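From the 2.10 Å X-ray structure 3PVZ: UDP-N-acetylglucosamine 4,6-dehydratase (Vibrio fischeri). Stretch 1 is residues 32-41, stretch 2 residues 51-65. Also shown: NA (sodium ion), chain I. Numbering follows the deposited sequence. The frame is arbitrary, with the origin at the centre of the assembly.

Stretch 1 32-41: VVSQSRFLVL
Stretch 2, residues 51-65: VTKEIFKRNPQKLHV

Residues 32-41 leave a helix, turn through Gln-35 and Ser-36, and run as a strand from Arg-37; residues 51-65 pass from a helix through a type I turn (Phe-56 to Asn-59) into strand 62-65. The two strands are parallel (10° between axes, 4.5 Å at closest approach), with Arg-37 beside Lys-62 and Val-40 beside Val-65, whereas the helix that begins stretch 2 runs nearly antiparallel to strand 37-41, its axis 10.0 Å away. Together the stretches bury 818 Å².

Val-33 (phi/psi -62/-41, chi1 t), still helical, points toward stretch 2, its CG1 3.6 Å from Pro-60 CB and 3.3 Å from Arg-58 O. Val-33 O receives a CA-H...O contact from Pro-60 CA (3.2 Å) and a weak hydrogen bond from Gln-61 N (3.4 Å). Water 1 bridges Ser-34 O (2.6 Å) and Asn-59 O (3.0 Å), donating to both. Gln-35 (-113/18) turns the chain, and its O binds sodium at 2.5 Å. Ser-36 (-130/156, chi1 m) anchors this turn through OG to Val-32 O (2.6 Å), while Ser-36 O accepts weak bonds from Gln-61 N (3.1 Å) and Lys-62 N (3.4 Å).

Extended geometry follows, with phi/psi from -103/133 at Arg-37 to -119/114 at Val-40. As a parallel ladder requires, Phe-38 bonds to both neighbours of its partner Leu-63: Phe-38 N to Lys-62 O (2.7 Å) and His-64 N to Phe-38 O (2.8 Å). Val-40 N to His-64 O (2.9 Å) continues it. Arg-37 (chi1 m, chi2 t) and Leu-39 share one sheet face with Lys-62 and His-64; Arg-37 CG lies 3.6 Å from Lys-62 CB.

The other face carries Phe-38, Val-40, Leu-63 and Val-65. Ile-55 (m, t) reaches it from the helix: its CG2 sits over the Phe-38 ring (chi1 m, chi2 -103°), 3.9 Å from the centroid, in a CH-pi contact. Val-40 (chi1 t) completes this apolar layer between sheet and helix, with CG1 4.0 Å from Val-51 CG1 and CG2 3.9 Å from Leu-63 CD1.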

# COMPACT_ATOMS: atom_id res chain seq x y z
N VAL A 32 -25.84 17.61 -7.00
CA VAL A 32 -24.72 17.34 -7.89
C VAL A 32 -24.29 15.87 -7.88
O VAL A 32 -24.24 15.24 -8.93
CB VAL A 32 -23.52 18.26 -7.63
CG1 VAL A 32 -22.26 17.78 -8.39
CG2 VAL A 32 -23.85 19.76 -8.06
N VAL A 33 -24.09 15.30 -6.70
CA VAL A 33 -23.61 13.95 -6.57
C VAL A 33 -24.60 12.95 -7.19
O VAL A 33 -24.21 11.98 -7.87
CB VAL A 33 -23.39 13.58 -5.09
CG1 VAL A 33 -23.09 12.11 -4.95
CG2 VAL A 33 -22.25 14.42 -4.52
N SER A 34 -25.88 13.19 -6.96
CA SER A 34 -26.92 12.30 -7.49
C SER A 34 -26.98 12.27 -9.06
O SER A 34 -27.53 11.34 -9.64
CB SER A 34 -28.29 12.70 -6.92
OG SER A 34 -28.82 13.81 -7.69
N GLN A 35 -26.47 13.30 -9.72
CA GLN A 35 -26.42 13.29 -11.19
C GLN A 35 -25.01 13.23 -11.77
O GLN A 35 -24.79 13.61 -12.97
CB GLN A 35 -27.14 14.53 -11.83
CG GLN A 35 -27.25 15.74 -11.03
CD GLN A 35 -28.00 16.88 -11.76
OE1 GLN A 35 -27.96 16.99 -13.00
NE2 GLN A 35 -28.68 17.71 -10.99
N SER A 36 -24.05 12.82 -10.97
CA SER A 36 -22.68 12.82 -11.49
C SER A 36 -21.99 11.50 -11.25
O SER A 36 -22.40 10.63 -10.40
CB SER A 36 -21.86 13.99 -10.90
OG SER A 36 -22.60 15.17 -11.00
N ARG A 37 -21.00 11.30 -12.10
CA ARG A 37 -20.12 10.16 -12.10
C ARG A 37 -18.76 10.49 -11.52
O ARG A 37 -18.12 11.47 -11.93
CB ARG A 37 -19.95 9.75 -13.55
CG ARG A 37 -21.29 9.38 -14.25
CD ARG A 37 -21.13 9.27 -15.73
NE ARG A 37 -20.81 10.57 -16.32
CZ ARG A 37 -20.54 10.78 -17.60
NH1 ARG A 37 -20.33 12.02 -18.01
NH2 ARG A 37 -20.51 9.78 -18.46
N PHE A 38 -18.26 9.64 -10.63
CA PHE A 38 -17.02 9.88 -9.93
C PHE A 38 -16.05 8.73 -10.06
O PHE A 38 -16.40 7.55 -9.88
CB PHE A 38 -17.22 10.14 -8.42
CG PHE A 38 -18.15 11.26 -8.10
CD1 PHE A 38 -17.64 12.48 -7.68
CD2 PHE A 38 -19.50 11.12 -8.23
CE1 PHE A 38 -18.48 13.52 -7.38
CE2 PHE A 38 -20.35 12.18 -7.97
CZ PHE A 38 -19.85 13.37 -7.53
N LEU A 39 -14.78 9.10 -10.23
CA LEU A 39 -13.65 8.21 -10.17
C LEU A 39 -12.74 8.68 -9.01
O LEU A 39 -12.33 9.79 -9.02
CB LEU A 39 -12.90 8.29 -11.51
CG LEU A 39 -11.59 7.49 -11.61
CD1 LEU A 39 -11.79 5.94 -11.16
CD2 LEU A 39 -10.94 7.65 -12.96
N VAL A 40 -12.41 7.80 -8.05
CA VAL A 40 -11.51 8.14 -6.97
C VAL A 40 -10.32 7.24 -7.04
O VAL A 40 -10.40 6.02 -6.77
CB VAL A 40 -12.21 7.98 -5.57
CG1 VAL A 40 -11.29 8.46 -4.44
CG2 VAL A 40 -13.51 8.78 -5.59
N LEU A 41 -9.19 7.85 -7.33
CA LEU A 41 -7.92 7.20 -7.37
C LEU A 41 -7.23 7.30 -6.02
O LEU A 41 -7.22 8.31 -5.39
CB LEU A 41 -7.06 7.89 -8.43
CG LEU A 41 -7.76 7.95 -9.77
CD1 LEU A 41 -6.80 8.52 -10.81
CD2 LEU A 41 -8.28 6.57 -10.19
N VAL A 51 -13.15 10.56 1.35
CA VAL A 51 -13.89 11.33 0.36
C VAL A 51 -14.84 10.38 -0.40
O VAL A 51 -15.93 10.78 -0.83
CB VAL A 51 -12.96 12.06 -0.58
CG1 VAL A 51 -12.23 11.04 -1.49
CG2 VAL A 51 -13.80 13.09 -1.40
N THR A 52 -14.47 9.10 -0.49
CA THR A 52 -15.32 8.09 -1.15
C THR A 52 -16.62 7.90 -0.36
O THR A 52 -17.71 7.86 -0.92
CB THR A 52 -14.59 6.71 -1.27
OG1 THR A 52 -13.42 6.84 -2.09
CG2 THR A 52 -15.52 5.65 -1.93
N LYS A 53 -16.49 7.88 0.96
CA LYS A 53 -17.66 7.83 1.84
C LYS A 53 -18.47 9.12 1.71
O LYS A 53 -19.66 9.05 1.52
CB LYS A 53 -17.23 7.60 3.25
CG LYS A 53 -16.58 6.24 3.39
CD LYS A 53 -16.58 5.75 4.79
CE LYS A 53 -15.59 6.49 5.62
NZ LYS A 53 -15.58 5.91 7.02
N GLU A 54 -17.83 10.28 1.72
CA GLU A 54 -18.59 11.49 1.51
C GLU A 54 -19.41 11.47 0.24
O GLU A 54 -20.49 12.01 0.21
CB GLU A 54 -17.72 12.76 1.55
CG GLU A 54 -17.16 13.05 2.89
CD GLU A 54 -18.23 13.28 3.94
OE1 GLU A 54 -19.01 14.23 3.74
OE2 GLU A 54 -18.25 12.58 4.96
N ILE A 55 -18.91 10.85 -0.80
CA ILE A 55 -19.63 10.77 -2.06
C ILE A 55 -20.74 9.71 -1.92
O ILE A 55 -21.91 9.96 -2.20
CB ILE A 55 -18.65 10.42 -3.26
CG1 ILE A 55 -17.60 11.50 -3.40
CG2 ILE A 55 -19.46 10.16 -4.56
CD1 ILE A 55 -16.52 11.27 -4.57
N PHE A 56 -20.36 8.53 -1.46
CA PHE A 56 -21.29 7.42 -1.39
C PHE A 56 -22.59 7.75 -0.62
O PHE A 56 -23.67 7.35 -1.03
CB PHE A 56 -20.59 6.22 -0.74
CG PHE A 56 -21.38 4.95 -0.87
CD1 PHE A 56 -22.37 4.67 0.01
CD2 PHE A 56 -21.15 4.07 -1.91
CE1 PHE A 56 -23.12 3.52 -0.11
CE2 PHE A 56 -21.90 2.89 -2.03
CZ PHE A 56 -22.89 2.63 -1.11
N LYS A 57 -22.48 8.44 0.51
CA LYS A 57 -23.62 8.70 1.38
C LYS A 57 -24.58 9.71 0.73
O LYS A 57 -25.71 9.87 1.20
CB LYS A 57 -23.14 9.22 2.75
CG LYS A 57 -22.47 10.58 2.76
CD LYS A 57 -22.28 11.18 4.19
CE LYS A 57 -20.97 10.76 4.83
NZ LYS A 57 -20.62 11.58 6.10
N ARG A 58 -24.12 10.40 -0.31
CA ARG A 58 -24.97 11.35 -1.05
C ARG A 58 -25.50 10.76 -2.38
O ARG A 58 -25.91 11.50 -3.30
CB ARG A 58 -24.18 12.61 -1.32
CG ARG A 58 -23.96 13.41 0.01
CD ARG A 58 -23.20 14.64 -0.20
NE ARG A 58 -23.11 15.41 1.03
CZ ARG A 58 -22.12 15.29 1.95
NH1 ARG A 58 -21.11 14.42 1.81
NH2 ARG A 58 -22.15 16.04 3.04
N ASN A 59 -25.43 9.42 -2.46
CA ASN A 59 -26.12 8.60 -3.44
C ASN A 59 -25.78 8.93 -4.90
O ASN A 59 -26.63 9.36 -5.64
CB ASN A 59 -27.62 8.73 -3.21
CG ASN A 59 -28.42 7.85 -4.12
OD1 ASN A 59 -28.03 6.71 -4.40
ND2 ASN A 59 -29.51 8.41 -4.68
N PRO A 60 -24.52 8.73 -5.30
CA PRO A 60 -23.98 9.11 -6.58
C PRO A 60 -24.44 8.21 -7.74
O PRO A 60 -24.70 7.01 -7.53
CB PRO A 60 -22.51 8.87 -6.42
CG PRO A 60 -22.41 7.72 -5.47
CD PRO A 60 -23.54 7.96 -4.49
N GLN A 61 -24.43 8.74 -8.97
CA GLN A 61 -24.90 7.98 -10.13
C GLN A 61 -23.91 6.87 -10.40
O GLN A 61 -24.25 5.74 -10.74
CB GLN A 61 -25.02 8.90 -11.33
CG GLN A 61 -26.30 9.02 -12.09
CD GLN A 61 -26.07 10.02 -13.26
OE1 GLN A 61 -25.03 9.97 -13.79
NE2 GLN A 61 -26.98 10.90 -13.58
N LYS A 62 -22.65 7.21 -10.22
CA LYS A 62 -21.51 6.37 -10.59
C LYS A 62 -20.36 6.74 -9.65
O LYS A 62 -20.06 7.93 -9.48
CB LYS A 62 -21.11 6.57 -12.05
CG LYS A 62 -20.05 5.57 -12.52
CD LYS A 62 -19.70 5.75 -13.96
CE LYS A 62 -18.68 4.69 -14.44
NZ LYS A 62 -18.23 5.09 -15.82
N LEU A 63 -19.77 5.71 -9.02
CA LEU A 63 -18.63 5.84 -8.19
C LEU A 63 -17.69 4.64 -8.30
O LEU A 63 -17.99 3.53 -7.86
CB LEU A 63 -19.06 6.13 -6.75
CG LEU A 63 -17.99 6.03 -5.65
CD1 LEU A 63 -16.95 7.07 -5.97
CD2 LEU A 63 -18.53 6.17 -4.21
N HIS A 64 -16.55 4.89 -8.91
CA HIS A 64 -15.53 3.88 -9.13
C HIS A 64 -14.31 4.22 -8.31
O HIS A 64 -13.85 5.35 -8.35
CB HIS A 64 -15.15 3.78 -10.58
CG HIS A 64 -16.16 3.09 -11.44
ND1 HIS A 64 -15.91 2.75 -12.75
CD2 HIS A 64 -17.42 2.66 -11.17
CE1 HIS A 64 -16.97 2.13 -13.26
NE2 HIS A 64 -17.91 2.09 -12.31
N VAL A 65 -13.86 3.24 -7.50
CA VAL A 65 -12.71 3.41 -6.62
C VAL A 65 -11.53 2.57 -7.13
O VAL A 65 -11.69 1.40 -7.43
CB VAL A 65 -13.07 2.96 -5.17
CG1 VAL A 65 -12.01 3.41 -4.20
CG2 VAL A 65 -14.47 3.52 -4.78
NA NA I . -25.04 14.29 -15.36
O HOH W 1 -28.18 9.28 -8.23
O HOH W 2 -26.11 16.20 -14.93
O HOH W 3 -23.27 12.92 -15.79